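Local coordinates for protein malate synthase (PDB 3OYZ) that catalyses the magnesium-dependent Claisen condensation of acetyl-CoA with glyoxylate to give malate and CoA, a step of the glyoxylate cycle, at residues T397-R409 and Y420-G432. Sequence-based numbering, arbitrary orientation.
Sequences TPISLFQDVYENR and YGAGVVERAMEVG
Q403 donates both hydrogen bonds between the segments. Its NE2 gives one to A428 O at 2.9 Å and a longer one to V431 O at 3.3 Å. Both acceptors lie close to the plane of the Q403 amide, so the pair fixes its rotation. A428 and V431 are the ends of a type I turn, in which V431 N also bonds to A428 O. Q403 NE2 and V431 N approach that oxygen from opposite faces of its plane. With an alanine in place of Q403, the V431 carbonyl would probably lose this donor, and the turn would be less firmly tied to helix 397-408.

M429 supplies the sulfur contacts. M429 bends at chi2 (-49°), which sets SD among F402, Q403 and Y406; the further bend at chi3 turns CE onto Y406. In the Met-aromatic contact with F402, M429 SD lies 3.6 Å from F402 CE2. In that with Y406, M429 SD lies 4.6 Å from the Y406 ring centroid, and M429 CE touches Y406 CD2.

Most of the remaining contacts are apolar. V425 CG1 meets the F402 ring at its edge, 3.9 Å from F402 CZ, and also touches Y406 CE1 at 3.6 Å. A428 CB packs on F402 CD2. The F402 and Y420 rings have nearly perpendicular planes (89°), with F402 CE1 3.6 Å from Y420 CE2. I399 CG2 packs against V431 CB at the end of the turn.

Helices 397-408 and 422-428 cross at -105°, their axes 10.7 Å apart. Helix 413-420 connects them and adds L416 against F402 and E417 against V425. Helix 343-358 borders both segments through M343 on I399 and M350 on V431. Y420 OH hydrogen-bonds to P273 O of a second subunit. The contact thus joins C-terminal helices outside the TIM barrel, away from the magnesium site.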
ATOM      1  N   THR A 397      21.664   0.530  10.471  1.00 46.79           N
ATOM      2  CA  THR A 397      21.385  -0.611   9.567  1.00 43.81           C
ATOM      3  C   THR A 397      22.460  -0.994   8.566  1.00 42.99           C
ATOM      4  O   THR A 397      22.802  -2.165   8.487  1.00 43.29           O
ATOM      5  CB  THR A 397      19.999  -0.470   8.881  1.00 43.57           C
ATOM      6  OG1 THR A 397      19.068  -0.459   9.961  1.00 40.48           O
ATOM      7  CG2 THR A 397      19.705  -1.635   7.938  1.00 42.56           C
ATOM      8  N   PRO A 398      23.012  -0.032   7.805  1.00 43.53           N
ATOM      9  CA  PRO A 398      24.076  -0.419   6.869  1.00 43.40           C
ATOM     10  C   PRO A 398      25.295  -1.036   7.568  1.00 43.61           C
ATOM     11  O   PRO A 398      25.890  -1.950   7.008  1.00 44.96           O
ATOM     12  CB  PRO A 398      24.411   0.868   6.115  1.00 42.84           C
ATOM     13  CG  PRO A 398      23.641   1.967   6.749  1.00 43.82           C
ATOM     14  CD  PRO A 398      22.625   1.393   7.715  1.00 43.39           C
ATOM     15  N   ILE A 399      25.566  -0.644   8.816  1.00 44.66           N
ATOM     16  CA  ILE A 399      26.595  -1.266   9.643  1.00 46.44           C
ATOM     17  C   ILE A 399      26.223  -2.676  10.136  1.00 46.62           C
ATOM     18  O   ILE A 399      27.068  -3.569  10.053  1.00 45.20           O
ATOM     19  CB  ILE A 399      26.929  -0.427  10.912  1.00 48.05           C
ATOM     20  CG1 ILE A 399      27.361   0.993  10.543  1.00 49.09           C
ATOM     21  CG2 ILE A 399      27.990  -1.145  11.793  1.00 48.24           C
ATOM     22  CD1 ILE A 399      28.164   1.080   9.262  1.00 49.22           C
ATOM     23  N   SER A 400      25.008  -2.858  10.681  1.00 45.81           N
ATOM     24  CA  SER A 400      24.542  -4.179  11.095  1.00 44.32           C
ATOM     25  C   SER A 400      24.556  -5.171   9.950  1.00 41.60           C
ATOM     26  O   SER A 400      24.891  -6.317  10.148  1.00 42.50           O
ATOM     27  CB  SER A 400      23.128  -4.136  11.685  1.00 46.23           C
ATOM     28  OG  SER A 400      23.124  -3.172  12.713  1.00 47.54           O
ATOM     29  N   LEU A 401      24.242  -4.722   8.740  1.00 38.23           N
ATOM     30  CA  LEU A 401      24.321  -5.585   7.604  1.00 40.69           C
ATOM     31  C   LEU A 401      25.789  -5.922   7.319  1.00 41.10           C
ATOM     32  O   LEU A 401      26.095  -7.071   7.043  1.00 40.65           O
ATOM     33  CB  LEU A 401      23.699  -4.908   6.388  1.00 38.82           C
ATOM     34  CG  LEU A 401      24.184  -5.616   5.147  1.00 42.92           C
ATOM     35  CD1 LEU A 401      23.412  -6.840   4.852  1.00 49.70           C
ATOM     36  CD2 LEU A 401      24.116  -4.740   3.931  1.00 49.00           C
ATOM     37  N   PHE A 402      26.661  -4.925   7.308  1.00 43.34           N
ATOM     38  CA  PHE A 402      28.078  -5.208   7.058  1.00 45.23           C
ATOM     39  C   PHE A 402      28.569  -6.247   8.072  1.00 44.97           C
ATOM     40  O   PHE A 402      29.127  -7.277   7.715  1.00 47.75           O
ATOM     41  CB  PHE A 402      28.943  -3.934   7.158  1.00 45.42           C
ATOM     42  CG  PHE A 402      30.420  -4.249   7.095  1.00 48.63           C
ATOM     43  CD1 PHE A 402      31.038  -4.425   5.871  1.00 48.45           C
ATOM     44  CD2 PHE A 402      31.147  -4.510   8.254  1.00 53.35           C
ATOM     45  CE1 PHE A 402      32.396  -4.774   5.781  1.00 53.61           C
ATOM     46  CE2 PHE A 402      32.516  -4.855   8.188  1.00 54.07           C
ATOM     47  CZ  PHE A 402      33.121  -5.025   6.962  1.00 53.02           C
ATOM     48  N   GLN A 403      28.327  -6.012   9.349  1.00 46.07           N
ATOM     49  CA  GLN A 403      28.718  -6.959  10.392  1.00 48.06           C
ATOM     50  C   GLN A 403      28.196  -8.387  10.240  1.00 50.14           C
ATOM     51  O   GLN A 403      28.975  -9.347  10.421  1.00 51.01           O
ATOM     52  CB  GLN A 403      28.282  -6.427  11.752  1.00 49.44           C
ATOM     53  CG  GLN A 403      29.037  -5.190  12.261  1.00 51.28           C
ATOM     54  CD  GLN A 403      28.400  -4.642  13.520  1.00 56.53           C
ATOM     55  OE1 GLN A 403      27.291  -5.034  13.875  1.00 59.43           O
ATOM     56  NE2 GLN A 403      29.077  -3.730  14.195  1.00 56.24           N
ATOM     57  N   ASP A 404      26.901  -8.525   9.915  1.00 47.52           N
ATOM     58  CA  ASP A 404      26.301  -9.809   9.595  1.00 46.29           C
ATOM     59  C   ASP A 404      27.074 -10.530   8.513  1.00 45.22           C
ATOM     60  O   ASP A 404      27.279 -11.732   8.635  1.00 47.21           O
ATOM     61  CB  ASP A 404      24.840  -9.708   9.109  1.00 44.50           C
ATOM     62  CG  ASP A 404      24.164 -11.062   9.037  1.00 47.45           C
ATOM     63  OD1 ASP A 404      24.126 -11.763  10.062  1.00 53.11           O
ATOM     64  OD2 ASP A 404      23.675 -11.503   7.976  1.00 45.75           O
ATOM     65  N   VAL A 405      27.397  -9.816   7.443  1.00 45.79           N
ATOM     66  CA  VAL A 405      28.086 -10.311   6.274  1.00 47.45           C
ATOM     67  C   VAL A 405      29.532 -10.719   6.608  1.00 50.40           C
ATOM     68  O   VAL A 405      29.977 -11.798   6.262  1.00 51.73           O
ATOM     69  CB  VAL A 405      28.136  -9.238   5.179  1.00 47.27           C
ATOM     70  CG1 VAL A 405      29.177  -9.663   4.143  1.00 44.18           C
ATOM     71  CG2 VAL A 405      26.787  -9.068   4.478  1.00 44.22           C
ATOM     72  N   TYR A 406      30.253  -9.862   7.313  1.00 53.07           N
ATOM     73  CA  TYR A 406      31.603 -10.204   7.760  1.00 55.50           C
ATOM     74  C   TYR A 406      31.601 -11.469   8.636  1.00 56.21           C
ATOM     75  O   TYR A 406      32.291 -12.435   8.307  1.00 55.85           O
ATOM     76  CB  TYR A 406      32.239  -8.991   8.446  1.00 55.87           C
ATOM     77  CG  TYR A 406      33.743  -9.081   8.614  1.00 60.78           C
ATOM     78  CD1 TYR A 406      34.605  -8.706   7.585  1.00 64.83           C
ATOM     79  CD2 TYR A 406      34.296  -9.523   9.816  1.00 64.42           C
ATOM     80  CE1 TYR A 406      35.986  -8.795   7.754  1.00 69.12           C
ATOM     81  CE2 TYR A 406      35.677  -9.627   9.992  1.00 67.53           C
ATOM     82  CZ  TYR A 406      36.506  -9.268   8.956  1.00 69.94           C
ATOM     83  OH  TYR A 406      37.872  -9.371   9.127  1.00 77.34           O
ATOM     84  N   GLU A 407      30.805 -11.491   9.706  1.00 56.18           N
ATOM     85  CA  GLU A 407      30.614 -12.675  10.549  1.00 55.63           C
ATOM     86  C   GLU A 407      30.299 -13.998   9.833  1.00 54.89           C
ATOM     87  O   GLU A 407      30.729 -15.077  10.259  1.00 54.56           O
ATOM     88  CB  GLU A 407      29.536 -12.390  11.612  1.00 57.82           C
ATOM     89  CG  GLU A 407      30.107 -11.770  12.889  1.00 63.87           C
ATOM     90  CD  GLU A 407      29.112 -11.026  13.788  1.00 71.89           C
ATOM     91  OE1 GLU A 407      28.212 -10.338  13.261  1.00 71.45           O
ATOM     92  OE2 GLU A 407      29.249 -11.109  15.036  1.00 74.18           O
ATOM     93  N   ASN A 408      29.543 -13.953   8.738  1.00 52.13           N
ATOM     94  CA  ASN A 408      28.993 -15.178   8.190  1.00 50.68           C
ATOM     95  C   ASN A 408      29.596 -15.505   6.845  1.00 49.33           C
ATOM     96  O   ASN A 408      29.297 -16.568   6.295  1.00 50.19           O
ATOM     97  CB  ASN A 408      27.457 -15.077   8.071  1.00 50.87           C
ATOM     98  CG  ASN A 408      26.786 -15.178   9.422  1.00 52.67           C
ATOM     99  OD1 ASN A 408      26.599 -16.272   9.958  1.00 54.74           O
ATOM    100  ND2 ASN A 408      26.391 -14.044   9.969  1.00 51.42           N
ATOM    101  N   ARG A 409      30.376 -14.578   6.288  1.00 48.49           N
ATOM    102  CA  ARG A 409      30.955 -14.791   4.979  1.00 47.96           C
ATOM    103  C   ARG A 409      32.507 -14.731   5.034  1.00 48.92           C
ATOM    104  O   ARG A 409      33.112 -13.853   4.427  1.00 45.86           O
ATOM    105  CB  ARG A 409      30.323 -13.835   3.963  1.00 47.91           C
ATOM    106  CG  ARG A 409      28.828 -14.105   3.622  1.00 45.92           C
ATOM    107  CD  ARG A 409      28.581 -15.523   3.079  1.00 46.28           C
ATOM    108  NE  ARG A 409      29.309 -15.875   1.856  1.00 44.52           N
ATOM    109  CZ  ARG A 409      28.907 -15.561   0.636  1.00 47.08           C
ATOM    110  NH1 ARG A 409      27.768 -14.904   0.470  1.00 41.63           N
ATOM    111  NH2 ARG A 409      29.601 -15.908  -0.436  1.00 44.32           N
ATOM    112  N   TYR A 420      37.214  -1.757   1.542  1.00 60.77           N
ATOM    113  CA  TYR A 420      37.258  -0.743   2.594  1.00 62.40           C
ATOM    114  C   TYR A 420      38.611  -0.329   3.191  1.00 63.89           C
ATOM    115  O   TYR A 420      38.728   0.779   3.731  1.00 63.89           O
ATOM    116  CB  TYR A 420      36.363  -1.112   3.786  1.00 62.02           C
ATOM    117  CG  TYR A 420      34.898  -1.209   3.420  1.00 63.47           C
ATOM    118  CD1 TYR A 420      34.151  -0.072   3.120  1.00 65.35           C
ATOM    119  CD2 TYR A 420      34.282  -2.449   3.322  1.00 64.92           C
ATOM    120  CE1 TYR A 420      32.802  -0.171   2.745  1.00 67.79           C
ATOM    121  CE2 TYR A 420      32.950  -2.561   2.948  1.00 65.70           C
ATOM    122  CZ  TYR A 420      32.218  -1.424   2.680  1.00 66.39           C
ATOM    123  OH  TYR A 420      30.908  -1.581   2.332  1.00 63.76           O
ATOM    124  N   GLY A 421      39.576  -1.243   3.184  1.00 64.63           N
ATOM    125  CA  GLY A 421      40.787  -1.108   3.994  1.00 66.67           C
ATOM    126  C   GLY A 421      40.569  -1.764   5.345  1.00 67.40           C
ATOM    127  O   GLY A 421      39.504  -1.601   5.941  1.00 67.28           O
ATOM    128  N   ALA A 422      41.571  -2.500   5.824  1.00 67.12           N
ATOM    129  CA  ALA A 422      41.492  -3.311   7.048  1.00 66.30           C
ATOM    130  C   ALA A 422      41.214  -2.500   8.312  1.00 65.93           C
ATOM    131  O   ALA A 422      40.843  -3.025   9.373  1.00 66.14           O
ATOM    132  CB  ALA A 422      42.787  -4.114   7.214  1.00 66.15           C
ATOM    133  N   GLY A 423      41.446  -1.201   8.195  1.00 65.92           N
ATOM    134  CA  GLY A 423      41.250  -0.295   9.319  1.00 65.67           C
ATOM    135  C   GLY A 423      39.793   0.111   9.429  1.00 65.99           C
ATOM    136  O   GLY A 423      39.226   0.064  10.522  1.00 66.25           O
ATOM    137  N   VAL A 424      39.207   0.534   8.311  1.00 66.02           N
ATOM    138  CA  VAL A 424      37.765   0.825   8.239  1.00 67.32           C
ATOM    139  C   VAL A 424      36.944  -0.397   8.675  1.00 67.08           C
ATOM    140  O   VAL A 424      36.010  -0.259   9.479  1.00 67.42           O
ATOM    141  CB  VAL A 424      37.303   1.284   6.836  1.00 67.55           C
ATOM    142  CG1 VAL A 424      35.798   1.612   6.841  1.00 67.34           C
ATOM    143  CG2 VAL A 424      38.138   2.458   6.339  1.00 68.19           C
ATOM    144  N   VAL A 425      37.361  -1.576   8.214  1.00 65.92           N
ATOM    145  CA  VAL A 425      36.730  -2.826   8.591  1.00 65.93           C
ATOM    146  C   VAL A 425      36.684  -3.054  10.088  1.00 67.49           C
ATOM    147  O   VAL A 425      35.635  -3.459  10.604  1.00 67.27           O
ATOM    148  CB  VAL A 425      37.319  -4.048   7.862  1.00 65.32           C
ATOM    149  CG1 VAL A 425      36.763  -5.356   8.411  1.00 64.43           C
ATOM    150  CG2 VAL A 425      37.059  -3.965   6.377  1.00 63.36           C
ATOM    151  N   GLU A 426      37.798  -2.822  10.788  1.00 69.30           N
ATOM    152  CA  GLU A 426      37.901  -3.270  12.179  1.00 69.53           C
ATOM    153  C   GLU A 426      37.162  -2.250  13.014  1.00 68.48           C
ATOM    154  O   GLU A 426      36.583  -2.596  14.044  1.00 69.03           O
ATOM    155  CB  GLU A 426      39.346  -3.470  12.662  1.00 71.88           C
ATOM    156  CG  GLU A 426      40.042  -4.758  12.152  1.00 77.84           C
ATOM    157  CD  GLU A 426      39.147  -6.025  12.096  1.00 86.98           C
ATOM    158  OE1 GLU A 426      38.399  -6.328  13.068  1.00 87.21           O
ATOM    159  OE2 GLU A 426      39.207  -6.748  11.064  1.00 87.91           O
ATOM    160  N   ARG A 427      37.095  -1.020  12.516  1.00 67.37           N
ATOM    161  CA  ARG A 427      36.244  -0.012  13.157  1.00 67.16           C
ATOM    162  C   ARG A 427      34.737  -0.337  13.125  1.00 66.47           C
ATOM    163  O   ARG A 427      34.070  -0.181  14.153  1.00 66.50           O
ATOM    164  CB  ARG A 427      36.498   1.365  12.544  1.00 67.68           C
ATOM    165  CG  ARG A 427      36.043   2.496  13.442  1.00 69.77           C
ATOM    166  CD  ARG A 427      36.847   3.742  13.158  1.00 73.62           C
ATOM    167  NE  ARG A 427      36.120   4.779  12.438  1.00 75.12           N
ATOM    168  CZ  ARG A 427      35.286   5.654  12.997  1.00 75.42           C
ATOM    169  NH1 ARG A 427      35.011   5.593  14.296  1.00 74.51           N
ATOM    170  NH2 ARG A 427      34.717   6.587  12.242  1.00 71.59           N
ATOM    171  N   ALA A 428      34.233  -0.766  11.961  1.00 64.95           N
ATOM    172  CA  ALA A 428      32.830  -1.159  11.708  1.00 63.55           C
ATOM    173  C   ALA A 428      32.470  -2.317  12.609  1.00 63.73           C
ATOM    174  O   ALA A 428      31.468  -2.271  13.324  1.00 62.93           O
ATOM    175  CB  ALA A 428      32.635  -1.601  10.272  1.00 61.58           C
ATOM    176  N   MET A 429      33.334  -3.329  12.598  1.00 64.23           N
ATOM    177  CA  MET A 429      33.152  -4.458  13.487  1.00 65.08           C
ATOM    178  C   MET A 429      33.085  -4.106  14.957  1.00 65.85           C
ATOM    179  O   MET A 429      32.644  -4.965  15.699  1.00 66.27           O
ATOM    180  CB  MET A 429      34.165  -5.578  13.252  1.00 64.87           C
ATOM    181  CG  MET A 429      34.141  -6.151  11.856  1.00 65.47           C
ATOM    182  SD  MET A 429      32.432  -6.553  11.377  1.00 61.34           S
ATOM    183  CE  MET A 429      32.077  -8.090  12.204  1.00 59.28           C
ATOM    184  N   GLU A 430      33.400  -2.876  15.369  1.00 67.68           N
ATOM    185  CA  GLU A 430      33.315  -2.493  16.781  1.00 69.41           C
ATOM    186  C   GLU A 430      31.985  -1.912  17.245  1.00 69.70           C
ATOM    187  O   GLU A 430      31.640  -2.069  18.415  1.00 70.02           O
ATOM    188  CB  GLU A 430      34.361  -1.438  17.163  1.00 70.62           C
ATOM    189  CG  GLU A 430      35.815  -1.754  16.847  1.00 74.70           C
ATOM    190  CD  GLU A 430      36.511  -2.587  17.907  1.00 79.88           C
ATOM    191  OE1 GLU A 430      35.884  -3.547  18.419  1.00 82.38           O
ATOM    192  OE2 GLU A 430      37.687  -2.275  18.202  1.00 80.33           O
ATOM    193  N   VAL A 431      31.282  -1.203  16.366  1.00 69.25           N
ATOM    194  CA  VAL A 431      30.074  -0.447  16.707  1.00 68.98           C
ATOM    195  C   VAL A 431      29.036  -1.273  17.477  1.00 70.18           C
ATOM    196  O   VAL A 431      28.913  -2.465  17.208  1.00 69.90           O
ATOM    197  CB  VAL A 431      29.431   0.074  15.409  1.00 68.14           C
ATOM    198  CG1 VAL A 431      28.147   0.841  15.663  1.00 67.35           C
ATOM    199  CG2 VAL A 431      30.422   0.912  14.645  1.00 67.34           C
ATOM    200  N   GLY A 432      28.305  -0.639  18.402  1.00 71.05           N
ATOM    201  CA  GLY A 432      27.149  -1.184  19.128  1.00 72.78           C
ATOM    202  C   GLY A 432      27.270  -2.575  19.747  1.00 74.76           C
ATOM    203  O   GLY A 432      28.060  -2.818  20.669  1.00 75.54           O
TER